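Local coordinates for type ii site-specific deoxyribonuclease (Klebsiella pneumoniae, PDB 6EKR), which is a type IIP restriction endonuclease of the PD-(D/E)xK nuclease class, which probably cuts double-stranded DNA at a specific sequence, at residues 136-141 and 193-198; 198-203 and 231-236; 227-232 and 264-269; 244-249 and 270-275. The protein carries 2 engineered substitutions. One frame throughout, in Å; residues are numbered along the deposited sequence.

Contact 1: residues 136-141 and 193-198; sequences FFEIFM and IPLKIT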
loop_
_atom_site.group_PDB
_atom_site.type_symbol
_atom_site.label_atom_id
_atom_site.label_comp_id
_atom_site.label_asym_id
_atom_site.label_seq_id
_atom_site.Cartn_x
_atom_site.Cartn_y
_atom_site.Cartn_z
ATOM N N PHE A 136 -18.332 -6.886 -3.550
ATOM C CA PHE A 136 -19.659 -6.581 -4.036
ATOM C C PHE A 136 -19.655 -5.328 -4.930
ATOM O O PHE A 136 -20.280 -5.323 -5.996
ATOM C CB PHE A 136 -20.692 -6.501 -2.907
ATOM C CG PHE A 136 -22.073 -6.222 -3.399
ATOM C CD1 PHE A 136 -22.849 -7.243 -3.929
ATOM C CD2 PHE A 136 -22.573 -4.923 -3.400
ATOM C CE1 PHE A 136 -24.116 -6.987 -4.427
ATOM C CE2 PHE A 136 -23.834 -4.654 -3.883
ATOM C CZ PHE A 136 -24.611 -5.694 -4.400
ATOM N N PHE A 137 -18.928 -4.292 -4.512
ATOM C CA PHE A 137 -18.765 -3.095 -5.329
ATOM C C PHE A 137 -18.374 -3.432 -6.774
ATOM O O PHE A 137 -19.036 -2.982 -7.698
ATOM C CB PHE A 137 -17.782 -2.115 -4.674
ATOM C CG PHE A 137 -17.681 -0.755 -5.363
ATOM C CD1 PHE A 137 -18.707 -0.263 -6.172
ATOM C CD2 PHE A 137 -16.556 0.039 -5.171
ATOM C CE1 PHE A 137 -18.603 0.974 -6.793
ATOM C CE2 PHE A 137 -16.443 1.288 -5.786
ATOM C CZ PHE A 137 -17.472 1.758 -6.595
ATOM N N GLU A 138 -17.334 -4.233 -6.973
ATOM C CA GLU A 138 -16.954 -4.647 -8.324
ATOM C C GLU A 138 -18.094 -5.370 -9.066
ATOM O O GLU A 138 -18.449 -5.003 -10.192
ATOM C CB GLU A 138 -15.714 -5.534 -8.295
ATOM C CG GLU A 138 -15.436 -6.186 -9.642
ATOM C CD GLU A 138 -14.214 -7.064 -9.658
ATOM O OE1 GLU A 138 -14.020 -7.835 -8.700
ATOM O OE2 GLU A 138 -13.453 -6.994 -10.648
ATOM N N ILE A 139 -18.643 -6.402 -8.423
ATOM C CA ILE A 139 -19.721 -7.230 -8.966
ATOM C C ILE A 139 -20.927 -6.393 -9.413
ATOM O O ILE A 139 -21.478 -6.594 -10.510
ATOM C CB ILE A 139 -20.191 -8.228 -7.890
ATOM C CG1 ILE A 139 -19.223 -9.393 -7.780
ATOM C CG2 ILE A 139 -21.602 -8.756 -8.170
ATOM C CD1 ILE A 139 -19.570 -10.273 -6.611
ATOM N N PHE A 140 -21.324 -5.470 -8.540
ATOM C CA PHE A 140 -22.432 -4.578 -8.787
ATOM C C PHE A 140 -22.177 -3.712 -9.998
ATOM O O PHE A 140 -23.023 -3.629 -10.887
ATOM C CB PHE A 140 -22.658 -3.684 -7.583
ATOM C CG PHE A 140 -23.743 -2.681 -7.780
ATOM C CD1 PHE A 140 -25.079 -3.084 -7.825
ATOM C CD2 PHE A 140 -23.437 -1.330 -7.923
ATOM C CE1 PHE A 140 -26.088 -2.160 -8.007
ATOM C CE2 PHE A 140 -24.445 -0.396 -8.107
ATOM C CZ PHE A 140 -25.774 -0.814 -8.142
HETATM N N MSE A 141 -21.015 -3.059 -10.024
HETATM C CA MSE A 141 -20.675 -2.163 -11.106
HETATM C C MSE A 141 -20.572 -2.928 -12.402
HETATM O O MSE A 141 -21.011 -2.452 -13.443
HETATM C CB MSE A 141 -19.386 -1.421 -10.813
HETATM C CG MSE A 141 -19.548 -0.338 -9.767
HETATM SE SE MSE A 141 -21.145 0.797 -10.008
HETATM C CE MSE A 141 -20.732 1.514 -11.789
ATOM N N ILE A 193 -11.142 -0.074 -14.858
ATOM C CA ILE A 193 -11.848 0.545 -13.742
ATOM C C ILE A 193 -11.435 -0.043 -12.381
ATOM O O ILE A 193 -11.961 -1.069 -11.954
ATOM C CB ILE A 193 -13.370 0.509 -13.946
ATOM C CG1 ILE A 193 -13.716 1.133 -15.307
ATOM C CG2 ILE A 193 -14.073 1.224 -12.795
ATOM C CD1 ILE A 193 -14.986 0.609 -15.941
ATOM N N PRO A 194 -10.465 0.607 -11.708
ATOM C CA PRO A 194 -10.111 0.190 -10.366
ATOM C C PRO A 194 -11.201 0.601 -9.391
ATOM O O PRO A 194 -11.547 1.780 -9.302
ATOM C CB PRO A 194 -8.820 0.969 -10.083
ATOM C CG PRO A 194 -8.396 1.556 -11.385
ATOM C CD PRO A 194 -9.636 1.743 -12.153
ATOM N N LEU A 195 -11.740 -0.369 -8.667
ATOM C CA LEU A 195 -12.803 -0.101 -7.720
ATOM C C LEU A 195 -12.268 -0.225 -6.316
ATOM O O LEU A 195 -11.529 -1.165 -6.025
ATOM C CB LEU A 195 -13.956 -1.070 -7.948
ATOM C CG LEU A 195 -14.522 -0.897 -9.356
ATOM C CD1 LEU A 195 -14.389 -2.169 -10.171
ATOM C CD2 LEU A 195 -15.941 -0.402 -9.305
ATOM N N LYS A 196 -12.614 0.754 -5.476
ATOM C CA LYS A 196 -12.277 0.791 -4.060
ATOM C C LYS A 196 -13.333 1.621 -3.349
ATOM O O LYS A 196 -13.700 2.683 -3.833
ATOM C CB LYS A 196 -10.927 1.467 -3.836
ATOM C CG LYS A 196 -9.735 0.769 -4.440
ATOM C CD LYS A 196 -8.488 1.646 -4.352
ATOM C CE LYS A 196 -7.538 1.323 -5.486
ATOM N NZ LYS A 196 -7.550 -0.151 -5.736
ATOM N N ILE A 197 -13.802 1.145 -2.195
ATOM C CA ILE A 197 -14.767 1.889 -1.393
ATOM C C ILE A 197 -14.107 3.192 -0.938
ATOM O O ILE A 197 -14.642 4.283 -1.176
ATOM C CB ILE A 197 -15.306 1.075 -0.170
ATOM C CG1 ILE A 197 -15.780 -0.326 -0.582
ATOM C CG2 ILE A 197 -16.440 1.824 0.544
ATOM C CD1 ILE A 197 -16.937 -0.358 -1.541
ATOM N N THR A 198 -12.956 3.068 -0.279
ATOM C CA THR A 198 -12.082 4.204 0.015
ATOM C C THR A 198 -10.664 3.791 -0.381
ATOM O O THR A 198 -10.358 2.593 -0.435
ATOM C CB THR A 198 -12.150 4.655 1.486
ATOM O OG1 THR A 198 -11.880 3.546 2.345
ATOM C CG2 THR A 198 -13.515 5.202 1.823
#
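L195 packs against F137, E138 and M141. Here helix 132-148 lies against the segment that runs on from strand 190-194, in the central mixed sheet of the PD-(D/E)xK nuclease fold. The forked tip of L195 is the bump, and one turn of the helix supplies the hollow. CD2 of L195 fills the dip between F137 and M141, which are four residues apart on the helix. It sits over the centre of the F137 ring, 3.7 Å above its plane, as a CH-pi contact. The CD2 methyl of L195 also lies 3.6 Å from CG of selenomethionine M141. The other methyl of L195, CD1, rests on the helix backbone, 4.0 Å from CA of E138. The side chains of L195 and E138 cross at about a right angle.

F137 is the bump that the helix offers in return. Its CG is anti to the backbone N (chi1 -173°), and the ring reaches in among L195, K196 and I197. The I197 side chain runs beside it, pointing the opposite way, and touches its CB and CD2 with CD1. V115 of helix 101-125 touches both F137 and I197. T178 of a loop and I180 of strand 179-183 also touch both L195 and E138. No hydrogen bond joins the two segments, and the fit is buried and almost wholly apolar. The exception is at the ring edge, where CE2 of F137 lies 3.6 Å from the carbonyl O of K196.

Contact 2: residues 198-203 and 231-236; sequences TTRERI and ETQQDK. With SO4 (sulfate ion), chain D.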
loop_
_atom_site.group_PDB
_atom_site.type_symbol
_atom_site.label_atom_id
_atom_site.label_comp_id
_atom_site.label_asym_id
_atom_site.label_seq_id
_atom_site.Cartn_x
_atom_site.Cartn_y
_atom_site.Cartn_z
ATOM N N THR A 198 -12.956 3.068 -0.279
ATOM C CA THR A 198 -12.082 4.204 0.015
ATOM C C THR A 198 -10.664 3.791 -0.381
ATOM O O THR A 198 -10.358 2.593 -0.435
ATOM C CB THR A 198 -12.150 4.655 1.486
ATOM O OG1 THR A 198 -11.880 3.546 2.345
ATOM C CG2 THR A 198 -13.515 5.202 1.823
ATOM N N THR A 199 -9.807 4.764 -0.688
ATOM C CA THR A 199 -8.526 4.449 -1.323
ATOM C C THR A 199 -7.403 4.163 -0.333
ATOM O O THR A 199 -6.670 3.175 -0.481
ATOM C CB THR A 199 -8.078 5.539 -2.334
ATOM O OG1 THR A 199 -8.236 6.839 -1.757
ATOM C CG2 THR A 199 -8.889 5.457 -3.628
ATOM N N ARG A 200 -7.284 5.026 0.675
ATOM C CA ARG A 200 -6.193 4.974 1.658
ATOM C C ARG A 200 -4.818 5.054 0.982
ATOM O O ARG A 200 -4.602 5.905 0.108
ATOM C CB ARG A 200 -6.335 3.749 2.569
ATOM C CG ARG A 200 -7.668 3.705 3.310
ATOM C CD ARG A 200 -7.757 4.827 4.339
ATOM N NE ARG A 200 -8.979 4.738 5.137
ATOM C CZ ARG A 200 -10.114 5.377 4.857
ATOM N NH1 ARG A 200 -10.192 6.172 3.795
ATOM N NH2 ARG A 200 -11.173 5.231 5.642
ATOM N N GLU A 201 -3.913 4.154 1.348
ATOM C CA GLU A 201 -2.569 4.153 0.780
ATOM C C GLU A 201 -2.498 3.487 -0.593
ATOM O O GLU A 201 -1.499 3.610 -1.295
ATOM C CB GLU A 201 -1.583 3.481 1.734
ATOM C CG GLU A 201 -1.865 2.011 1.976
ATOM C CD GLU A 201 -3.063 1.790 2.867
ATOM O OE1 GLU A 201 -3.162 2.471 3.907
ATOM O OE2 GLU A 201 -3.902 0.930 2.535
ATOM N N ARG A 202 -3.556 2.781 -0.969
ATOM C CA ARG A 202 -3.629 2.115 -2.275
ATOM C C ARG A 202 -3.949 3.087 -3.417
ATOM O O ARG A 202 -4.394 2.672 -4.485
ATOM C CB ARG A 202 -4.661 0.979 -2.257
ATOM C CG ARG A 202 -4.625 0.085 -1.034
ATOM C CD ARG A 202 -5.617 -1.097 -1.127
ATOM N NE ARG A 202 -7.006 -0.771 -1.524
ATOM C CZ ARG A 202 -7.892 -0.080 -0.795
ATOM N NH1 ARG A 202 -7.569 0.429 0.398
ATOM N NH2 ARG A 202 -9.116 0.116 -1.277
ATOM N N ILE A 203 -3.725 4.376 -3.183
ATOM C CA ILE A 203 -4.003 5.415 -4.176
ATOM C C ILE A 203 -2.975 5.406 -5.312
ATOM O O ILE A 203 -3.309 5.740 -6.454
ATOM C CB ILE A 203 -4.145 6.839 -3.525
ATOM C CG1 ILE A 203 -4.386 7.935 -4.578
ATOM C CG2 ILE A 203 -2.943 7.184 -2.652
ATOM C CD1 ILE A 203 -5.749 7.875 -5.258
ATOM N N GLU A 231 -14.163 9.008 0.861
ATOM C CA GLU A 231 -12.861 9.002 1.495
ATOM C C GLU A 231 -13.075 9.281 2.969
ATOM O O GLU A 231 -12.190 9.786 3.646
ATOM C CB GLU A 231 -11.937 10.054 0.880
ATOM C CG GLU A 231 -11.470 9.764 -0.530
ATOM C CD GLU A 231 -10.723 8.451 -0.665
ATOM O OE1 GLU A 231 -10.287 7.876 0.362
ATOM O OE2 GLU A 231 -10.569 7.990 -1.816
ATOM N N THR A 232 -14.264 8.946 3.455
ATOM C CA THR A 232 -14.622 9.147 4.851
ATOM C C THR A 232 -13.825 8.250 5.780
ATOM O O THR A 232 -13.461 7.125 5.437
ATOM C CB THR A 232 -16.113 8.874 5.109
ATOM O OG1 THR A 232 -16.433 7.528 4.733
ATOM C CG2 THR A 232 -16.989 9.840 4.331
ATOM N N GLN A 233 -13.545 8.769 6.963
ATOM C CA GLN A 233 -12.985 7.964 8.023
ATOM C C GLN A 233 -13.753 8.238 9.297
ATOM O O GLN A 233 -14.015 9.394 9.647
ATOM C CB GLN A 233 -11.506 8.261 8.230
ATOM C CG GLN A 233 -10.809 7.226 9.111
ATOM C CD GLN A 233 -9.412 7.647 9.506
ATOM O OE1 GLN A 233 -9.213 8.723 10.096
ATOM N NE2 GLN A 233 -8.430 6.798 9.191
ATOM N N GLN A 234 -14.118 7.158 9.976
ATOM C CA GLN A 234 -14.843 7.250 11.221
ATOM C C GLN A 234 -13.881 7.511 12.364
ATOM O O GLN A 234 -12.802 6.916 12.434
ATOM C CB GLN A 234 -15.609 5.957 11.479
ATOM C CG GLN A 234 -16.733 6.115 12.476
ATOM C CD GLN A 234 -17.895 5.186 12.189
ATOM O OE1 GLN A 234 -17.754 3.961 12.243
ATOM N NE2 GLN A 234 -19.056 5.763 11.889
ATOM N N ASP A 235 -14.271 8.431 13.236
ATOM C CA ASP A 235 -13.664 8.550 14.547
ATOM C C ASP A 235 -14.769 8.159 15.512
ATOM O O ASP A 235 -15.612 8.996 15.867
ATOM C CB ASP A 235 -13.192 9.980 14.794
ATOM C CG ASP A 235 -12.178 10.082 15.924
ATOM O OD1 ASP A 235 -12.021 9.107 16.703
ATOM O OD2 ASP A 235 -11.537 11.154 16.030
ATOM N N LYS A 236 -14.782 6.877 15.901
ATOM C CA LYS A 236 -15.866 6.293 16.719
ATOM C C LYS A 236 -15.989 6.892 18.120
ATOM O O LYS A 236 -17.072 6.881 18.709
ATOM C CB LYS A 236 -15.740 4.766 16.812
ATOM C CG LYS A 236 -16.478 3.996 15.710
HETATM S S SO4 D . -10.118 2.492 7.870
HETATM O O1 SO4 D . -11.277 3.368 8.017
HETATM O O2 SO4 D . -10.342 1.568 6.760
HETATM O O3 SO4 D . -9.917 1.737 9.106
HETATM O O4 SO4 D . -8.945 3.317 7.593
#
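The R200 guanidinium has OG1 of T198 over one face, 3.3 Å above the plane and offset toward the rim. At its edge lie T232 O, E231 OE1 and a sulfate ion. The site joins the loop after strand 190-194, which starts a beta-alpha-beta crossover, to the start of the hairpin strand 232-235. R200 NH2 gives one N-H to T232 O (3.0 Å) and another to sulfate O1. R200 NE points almost straight at sulfate O4 (2.8 Å, 171°). The ion probably comes from the crystallisation liquor. The E231 carboxylate is turned 53° from the guanidinium, and its salt bridge to NH1 is long. I171 of the second subunit packs on R200.

E231 is held more closely by T199. The T199 N-H makes a weak bond to OE1. Y265 OH also bonds to OE2. The hydroxyl OG1 of T199 donates to OE2 of E231 at 2.6 Å, on the syn side and 33° out of the carboxylate plane.

Contact 3: residues 227-232 and 264-269; sequences ACISET and YYCDIP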
loop_
_atom_site.group_PDB
_atom_site.type_symbol
_atom_site.label_atom_id
_atom_site.label_comp_id
_atom_site.label_asym_id
_atom_site.label_seq_id
_atom_site.Cartn_x
_atom_site.Cartn_y
_atom_site.Cartn_z
ATOM N N ALA A 227 -13.146 4.529 -9.698
ATOM C CA ALA A 227 -14.463 4.558 -9.050
ATOM C C ALA A 227 -14.373 4.267 -7.558
ATOM O O ALA A 227 -13.862 3.225 -7.162
ATOM C CB ALA A 227 -15.406 3.571 -9.714
ATOM N N CYS A 228 -14.878 5.192 -6.744
ATOM C CA CYS A 228 -14.891 5.042 -5.293
ATOM C C CYS A 228 -16.253 5.376 -4.697
ATOM O O CYS A 228 -17.152 5.811 -5.405
ATOM C CB CYS A 228 -13.825 5.930 -4.667
ATOM S SG CYS A 228 -12.156 5.550 -5.207
ATOM N N ILE A 229 -16.399 5.174 -3.393
ATOM C CA ILE A 229 -17.618 5.546 -2.699
ATOM C C ILE A 229 -17.400 6.847 -1.935
ATOM O O ILE A 229 -18.171 7.793 -2.073
ATOM C CB ILE A 229 -18.122 4.406 -1.749
ATOM C CG1 ILE A 229 -18.486 3.140 -2.544
ATOM C CG2 ILE A 229 -19.286 4.872 -0.859
ATOM C CD1 ILE A 229 -19.376 3.370 -3.731
ATOM N N SER A 230 -16.340 6.890 -1.137
ATOM C CA SER A 230 -16.023 8.075 -0.358
ATOM C C SER A 230 -14.529 8.121 -0.060
ATOM O O SER A 230 -13.737 7.405 -0.672
ATOM C CB SER A 230 -16.822 8.082 0.951
ATOM O OG SER A 230 -16.249 7.212 1.926
ATOM N N GLU A 231 -14.163 9.008 0.861
ATOM C CA GLU A 231 -12.861 9.002 1.495
ATOM C C GLU A 231 -13.075 9.281 2.969
ATOM O O GLU A 231 -12.190 9.786 3.646
ATOM C CB GLU A 231 -11.937 10.054 0.880
ATOM C CG GLU A 231 -11.470 9.764 -0.530
ATOM C CD GLU A 231 -10.723 8.451 -0.665
ATOM O OE1 GLU A 231 -10.287 7.876 0.362
ATOM O OE2 GLU A 231 -10.569 7.990 -1.816
ATOM N N THR A 232 -14.264 8.946 3.455
ATOM C CA THR A 232 -14.622 9.147 4.851
ATOM C C THR A 232 -13.825 8.250 5.780
ATOM O O THR A 232 -13.461 7.125 5.437
ATOM C CB THR A 232 -16.113 8.874 5.109
ATOM O OG1 THR A 232 -16.433 7.528 4.733
ATOM C CG2 THR A 232 -16.989 9.840 4.331
ATOM N N TYR A 264 -13.874 9.290 -9.529
ATOM C CA TYR A 264 -15.310 9.354 -9.294
ATOM C C TYR A 264 -15.678 8.916 -7.883
ATOM O O TYR A 264 -15.132 7.941 -7.357
ATOM C CB TYR A 264 -16.051 8.541 -10.363
ATOM C CG TYR A 264 -15.706 8.957 -11.789
ATOM C CD1 TYR A 264 -16.509 9.851 -12.487
ATOM C CD2 TYR A 264 -14.565 8.471 -12.426
ATOM C CE1 TYR A 264 -16.196 10.242 -13.776
ATOM C CE2 TYR A 264 -14.245 8.863 -13.714
ATOM C CZ TYR A 264 -15.068 9.746 -14.383
ATOM O OH TYR A 264 -14.761 10.133 -15.660
ATOM N N TYR A 265 -16.591 9.661 -7.269
ATOM C CA TYR A 265 -17.063 9.363 -5.929
ATOM C C TYR A 265 -18.563 9.525 -5.836
ATOM O O TYR A 265 -19.145 10.375 -6.492
ATOM C CB TYR A 265 -16.437 10.306 -4.907
ATOM C CG TYR A 265 -14.960 10.125 -4.657
ATOM C CD1 TYR A 265 -14.500 9.264 -3.659
ATOM C CD2 TYR A 265 -14.023 10.842 -5.397
ATOM C CE1 TYR A 265 -13.136 9.108 -3.424
ATOM C CE2 TYR A 265 -12.661 10.698 -5.171
ATOM C CZ TYR A 265 -12.221 9.836 -4.187
ATOM O OH TYR A 265 -10.871 9.711 -3.978
ATOM N N CYS A 266 -19.186 8.703 -5.008
ATOM C CA CYS A 266 -20.558 8.923 -4.623
ATOM C C CYS A 266 -20.569 10.115 -3.702
ATOM O O CYS A 266 -21.401 11.012 -3.828
ATOM C CB CYS A 266 -21.091 7.713 -3.873
ATOM S SG CYS A 266 -21.691 6.440 -4.933
ATOM N N ASP A 267 -19.617 10.106 -2.778
ATOM C CA ASP A 267 -19.484 11.122 -1.768
ATOM C C ASP A 267 -18.116 11.742 -1.976
ATOM O O ASP A 267 -17.134 11.304 -1.394
ATOM C CB ASP A 267 -19.622 10.464 -0.392
ATOM C CG ASP A 267 -19.425 11.428 0.763
ATOM O OD1 ASP A 267 -19.255 12.650 0.551
ATOM O OD2 ASP A 267 -19.447 10.942 1.911
ATOM N N ILE A 268 -18.061 12.754 -2.839
ATOM C CA ILE A 268 -16.812 13.431 -3.164
ATOM C C ILE A 268 -16.335 14.222 -1.958
ATOM O O ILE A 268 -17.087 15.055 -1.435
ATOM C CB ILE A 268 -16.948 14.386 -4.355
ATOM C CG1 ILE A 268 -17.387 13.632 -5.607
ATOM C CG2 ILE A 268 -15.618 15.049 -4.627
ATOM C CD1 ILE A 268 -18.098 14.491 -6.636
ATOM N N PRO A 269 -15.089 13.962 -1.503
ATOM C CA PRO A 269 -14.578 14.780 -0.408
ATOM C C PRO A 269 -14.439 16.215 -0.873
ATOM O O PRO A 269 -13.960 16.476 -1.983
ATOM C CB PRO A 269 -13.206 14.173 -0.097
ATOM C CG PRO A 269 -12.846 13.361 -1.284
ATOM C CD PRO A 269 -14.114 12.947 -1.957
#
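A227 pairs with Y264 as neighbouring parallel strands, 222-227 beside 262-265. Their side chains share one face of the sheet. C228 N donates to Y264 O at 2.8 Å. The C228 side chain meets the Y265 ring, with CB of C228 3.5 Å from CE1 of Y265 and SG placed obliquely to the ring.

CB of I229 points away from 264-269, yet its CD1 comes within 4.0 Å of C266 SG. The I229 carbonyl O accepts from D267 N at 2.8 Å, nearly along the C=O axis (169°). S230 lays its backbone against the edge of the Y265 ring, and its CA-H faces D267 O. S230 OG shares a hydrogen bond with T232 OG1 (2.8 Å).

E231 OE2 receives the Y265 hydroxyl OH from the anti side (2.8 Å); T199 OG1 also bonds to this OE2. The carboxylate is steeply inclined to the ring, at 73°. CG of E231 also touches P269, whose CD lies over the centre of the Y265 ring. T232 brings CG2 to D267 OD2, an oxygen that is also bound by the Y56 hydroxyl.

The pair runs through the buried middle of the fold. Helix 101-125 covers I229 and C266 with Y112. M286 of helix 286-298 touches A227, Y264 and C266. A227 is also bonded through the backbone to P194 of strand 190-194 and to K196 just after it.

Contact 4: residues 244-249 and 270-275; sequences ICVPGT and ERYLER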
loop_
_atom_site.group_PDB
_atom_site.type_symbol
_atom_site.label_atom_id
_atom_site.label_comp_id
_atom_site.label_asym_id
_atom_site.label_seq_id
_atom_site.Cartn_x
_atom_site.Cartn_y
_atom_site.Cartn_z
ATOM N N ILE A 244 -10.087 11.585 4.350
ATOM C CA ILE A 244 -8.655 11.329 4.211
ATOM C C ILE A 244 -8.167 11.636 2.802
ATOM O O ILE A 244 -8.278 10.808 1.895
ATOM C CB ILE A 244 -8.260 9.889 4.625
ATOM C CG1 ILE A 244 -8.653 9.602 6.086
ATOM C CG2 ILE A 244 -6.757 9.659 4.408
ATOM C CD1 ILE A 244 -8.021 10.536 7.140
ATOM N N CYS A 245 -7.612 12.831 2.634
ATOM C CA CYS A 245 -7.202 13.305 1.323
ATOM C C CYS A 245 -5.719 13.607 1.219
ATOM O O CYS A 245 -5.079 14.068 2.170
ATOM C CB CYS A 245 -7.998 14.541 0.935
ATOM S SG CYS A 245 -9.730 14.217 0.762
ATOM N N VAL A 246 -5.190 13.362 0.032
ATOM C CA VAL A 246 -3.777 13.525 -0.221
ATOM C C VAL A 246 -3.591 14.327 -1.534
ATOM O O VAL A 246 -3.043 13.818 -2.516
ATOM C CB VAL A 246 -3.044 12.128 -0.196
ATOM C CG1 VAL A 246 -2.854 11.652 1.220
ATOM C CG2 VAL A 246 -3.824 11.073 -0.963
ATOM N N PRO A 247 -4.040 15.600 -1.546
ATOM C CA PRO A 247 -4.117 16.359 -2.795
ATOM C C PRO A 247 -2.760 16.562 -3.452
ATOM O O PRO A 247 -2.667 16.513 -4.677
ATOM C CB PRO A 247 -4.708 17.704 -2.359
ATOM C CG PRO A 247 -4.411 17.808 -0.913
ATOM C CD PRO A 247 -4.472 16.413 -0.394
ATOM N N GLY A 248 -1.724 16.774 -2.637
ATOM C CA GLY A 248 -0.357 16.906 -3.130
ATOM C C GLY A 248 0.102 15.648 -3.842
ATOM O O GLY A 248 0.696 15.707 -4.926
ATOM N N THR A 249 -0.191 14.502 -3.237
ATOM C CA THR A 249 0.222 13.220 -3.776
ATOM C C THR A 249 -0.420 12.913 -5.136
ATOM O O THR A 249 0.250 12.434 -6.056
ATOM C CB THR A 249 -0.021 12.111 -2.737
ATOM O OG1 THR A 249 1.068 12.122 -1.810
ATOM C CG2 THR A 249 -0.105 10.734 -3.374
ATOM N N GLU A 270 -14.894 17.125 -0.025
ATOM C CA GLU A 270 -14.871 18.554 -0.285
ATOM C C GLU A 270 -13.506 19.066 -0.749
ATOM O O GLU A 270 -13.450 19.915 -1.643
ATOM C CB GLU A 270 -15.326 19.283 0.966
ATOM C CG GLU A 270 -15.142 20.779 0.956
ATOM C CD GLU A 270 -15.449 21.365 2.312
ATOM O OE1 GLU A 270 -16.589 21.852 2.502
ATOM O OE2 GLU A 270 -14.558 21.301 3.191
ATOM N N ARG A 271 -12.420 18.544 -0.172
ATOM C CA ARG A 271 -11.068 18.940 -0.576
ATOM C C ARG A 271 -10.779 18.659 -2.048
ATOM O O ARG A 271 -10.103 19.443 -2.704
ATOM C CB ARG A 271 -10.007 18.270 0.303
ATOM C CG ARG A 271 -8.544 18.635 -0.023
ATOM C CD ARG A 271 -8.275 20.135 0.083
ATOM N NE ARG A 271 -6.958 20.521 -0.427
ATOM C CZ ARG A 271 -6.692 20.824 -1.698
ATOM N NH1 ARG A 271 -7.643 20.777 -2.619
ATOM N NH2 ARG A 271 -5.462 21.164 -2.058
ATOM N N TYR A 272 -11.292 17.548 -2.568
ATOM C CA TYR A 272 -11.029 17.172 -3.953
ATOM C C TYR A 272 -11.854 17.975 -4.976
ATOM O O TYR A 272 -11.726 17.754 -6.183
ATOM C CB TYR A 272 -11.196 15.655 -4.172
ATOM C CG TYR A 272 -10.109 14.777 -3.564
ATOM C CD1 TYR A 272 -8.936 15.323 -3.050
ATOM C CD2 TYR A 272 -10.249 13.392 -3.520
ATOM C CE1 TYR A 272 -7.936 14.518 -2.501
ATOM C CE2 TYR A 272 -9.257 12.577 -2.958
ATOM C CZ TYR A 272 -8.101 13.147 -2.453
ATOM O OH TYR A 272 -7.104 12.365 -1.914
ATOM N N LEU A 273 -12.673 18.915 -4.508
ATOM C CA LEU A 273 -13.481 19.729 -5.424
ATOM C C LEU A 273 -12.789 21.016 -5.910
ATOM O O LEU A 273 -13.361 21.799 -6.676
ATOM C CB LEU A 273 -14.853 20.028 -4.809
ATOM C CG LEU A 273 -15.859 18.879 -4.979
ATOM C CD1 LEU A 273 -17.250 19.276 -4.520
ATOM C CD2 LEU A 273 -15.889 18.377 -6.434
ATOM N N GLU A 274 -11.547 21.204 -5.471
ATOM C CA GLU A 274 -10.782 22.414 -5.713
ATOM C C GLU A 274 -10.000 22.344 -7.024
ATOM O O GLU A 274 -9.658 21.253 -7.496
ATOM C CB GLU A 274 -9.806 22.624 -4.556
ATOM C CG GLU A 274 -10.442 22.669 -3.178
ATOM C CD GLU A 274 -11.114 23.987 -2.875
ATOM O OE1 GLU A 274 -10.853 24.978 -3.585
ATOM O OE2 GLU A 274 -11.908 24.042 -1.917
ATOM N N ARG A 275 -9.690 23.518 -7.578
ATOM C CA ARG A 275 -8.974 23.644 -8.851
ATOM C C ARG A 275 -7.573 23.020 -8.876
ATOM O O ARG A 275 -7.131 22.563 -9.931
ATOM C CB ARG A 275 -8.893 25.115 -9.287
ATOM C CG ARG A 275 -10.049 25.629 -10.168
ATOM C CD ARG A 275 -11.261 26.024 -9.327
ATOM N NE ARG A 275 -12.138 26.968 -10.021
ATOM C CZ ARG A 275 -13.198 27.567 -9.470
ATOM N NH1 ARG A 275 -13.534 27.326 -8.206
ATOM N NH2 ARG A 275 -13.925 28.415 -10.185
#
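V246 and Y272 make the one hydrogen bond between these segments. The V246 N-H points almost straight at Y272 OH (2.9 Å, 171°). The bond holds the tip of the ring at V246, the N-cap residue of helix 247-257. CG2 of V246 lies alongside the same hydroxyl.

The sulfur contact is with C245. Its SG sits over one face of the Y272 ring, 3.7 Å above the plane and offset toward the rim. This is a Cys sulfur-aromatic contact, with SG 16° off the ring normal. CB of C245 adds apolar packing, 3.4 Å from CE1 of Y272.

Segment 244-249 enters helix 247-257, which lies in the crossover that joins parallel strands 222-227 and 262-265. Segment 270-275 follows the second strand and opens with a short 3-10 turn, 270-273. M263 and Y265 of that strand also touch Y272.

The remaining contact sets a flat charged group against a proline. CB of P247 lies over one face of the R271 guanidinium, 3.5 Å above its plane and offset toward the rim. R271 has its ionic partner outside: NH2 forms a salt bridge with D276. On the helix side, T249 OG1 is hydrogen-bonded to D167 of the second subunit.

How the contacts relate
The contacts step outward from the centre of the chain: contact 1 lies about 4 Å from it (centre to centre), contact 3 about 8 Å, contact 2 about 14 Å and contact 4 about 18 Å. Contacts 1 and 3 reach the same mixed sheet, and I197 O probably accepts from I229 N and S230 N. Contact 2 shares T198 with contact 1, and E231 and T232 with contact 3. Contact 1 closes before 3 and 4 open; the segments of 3 and 4 alternate along the chain. E231 O and I244 N probably bond, tying contact 4 to 2 and 3. Contacts 2 and 4 touch the second subunit, so the series runs from the buried nuclease core to the dimer interface.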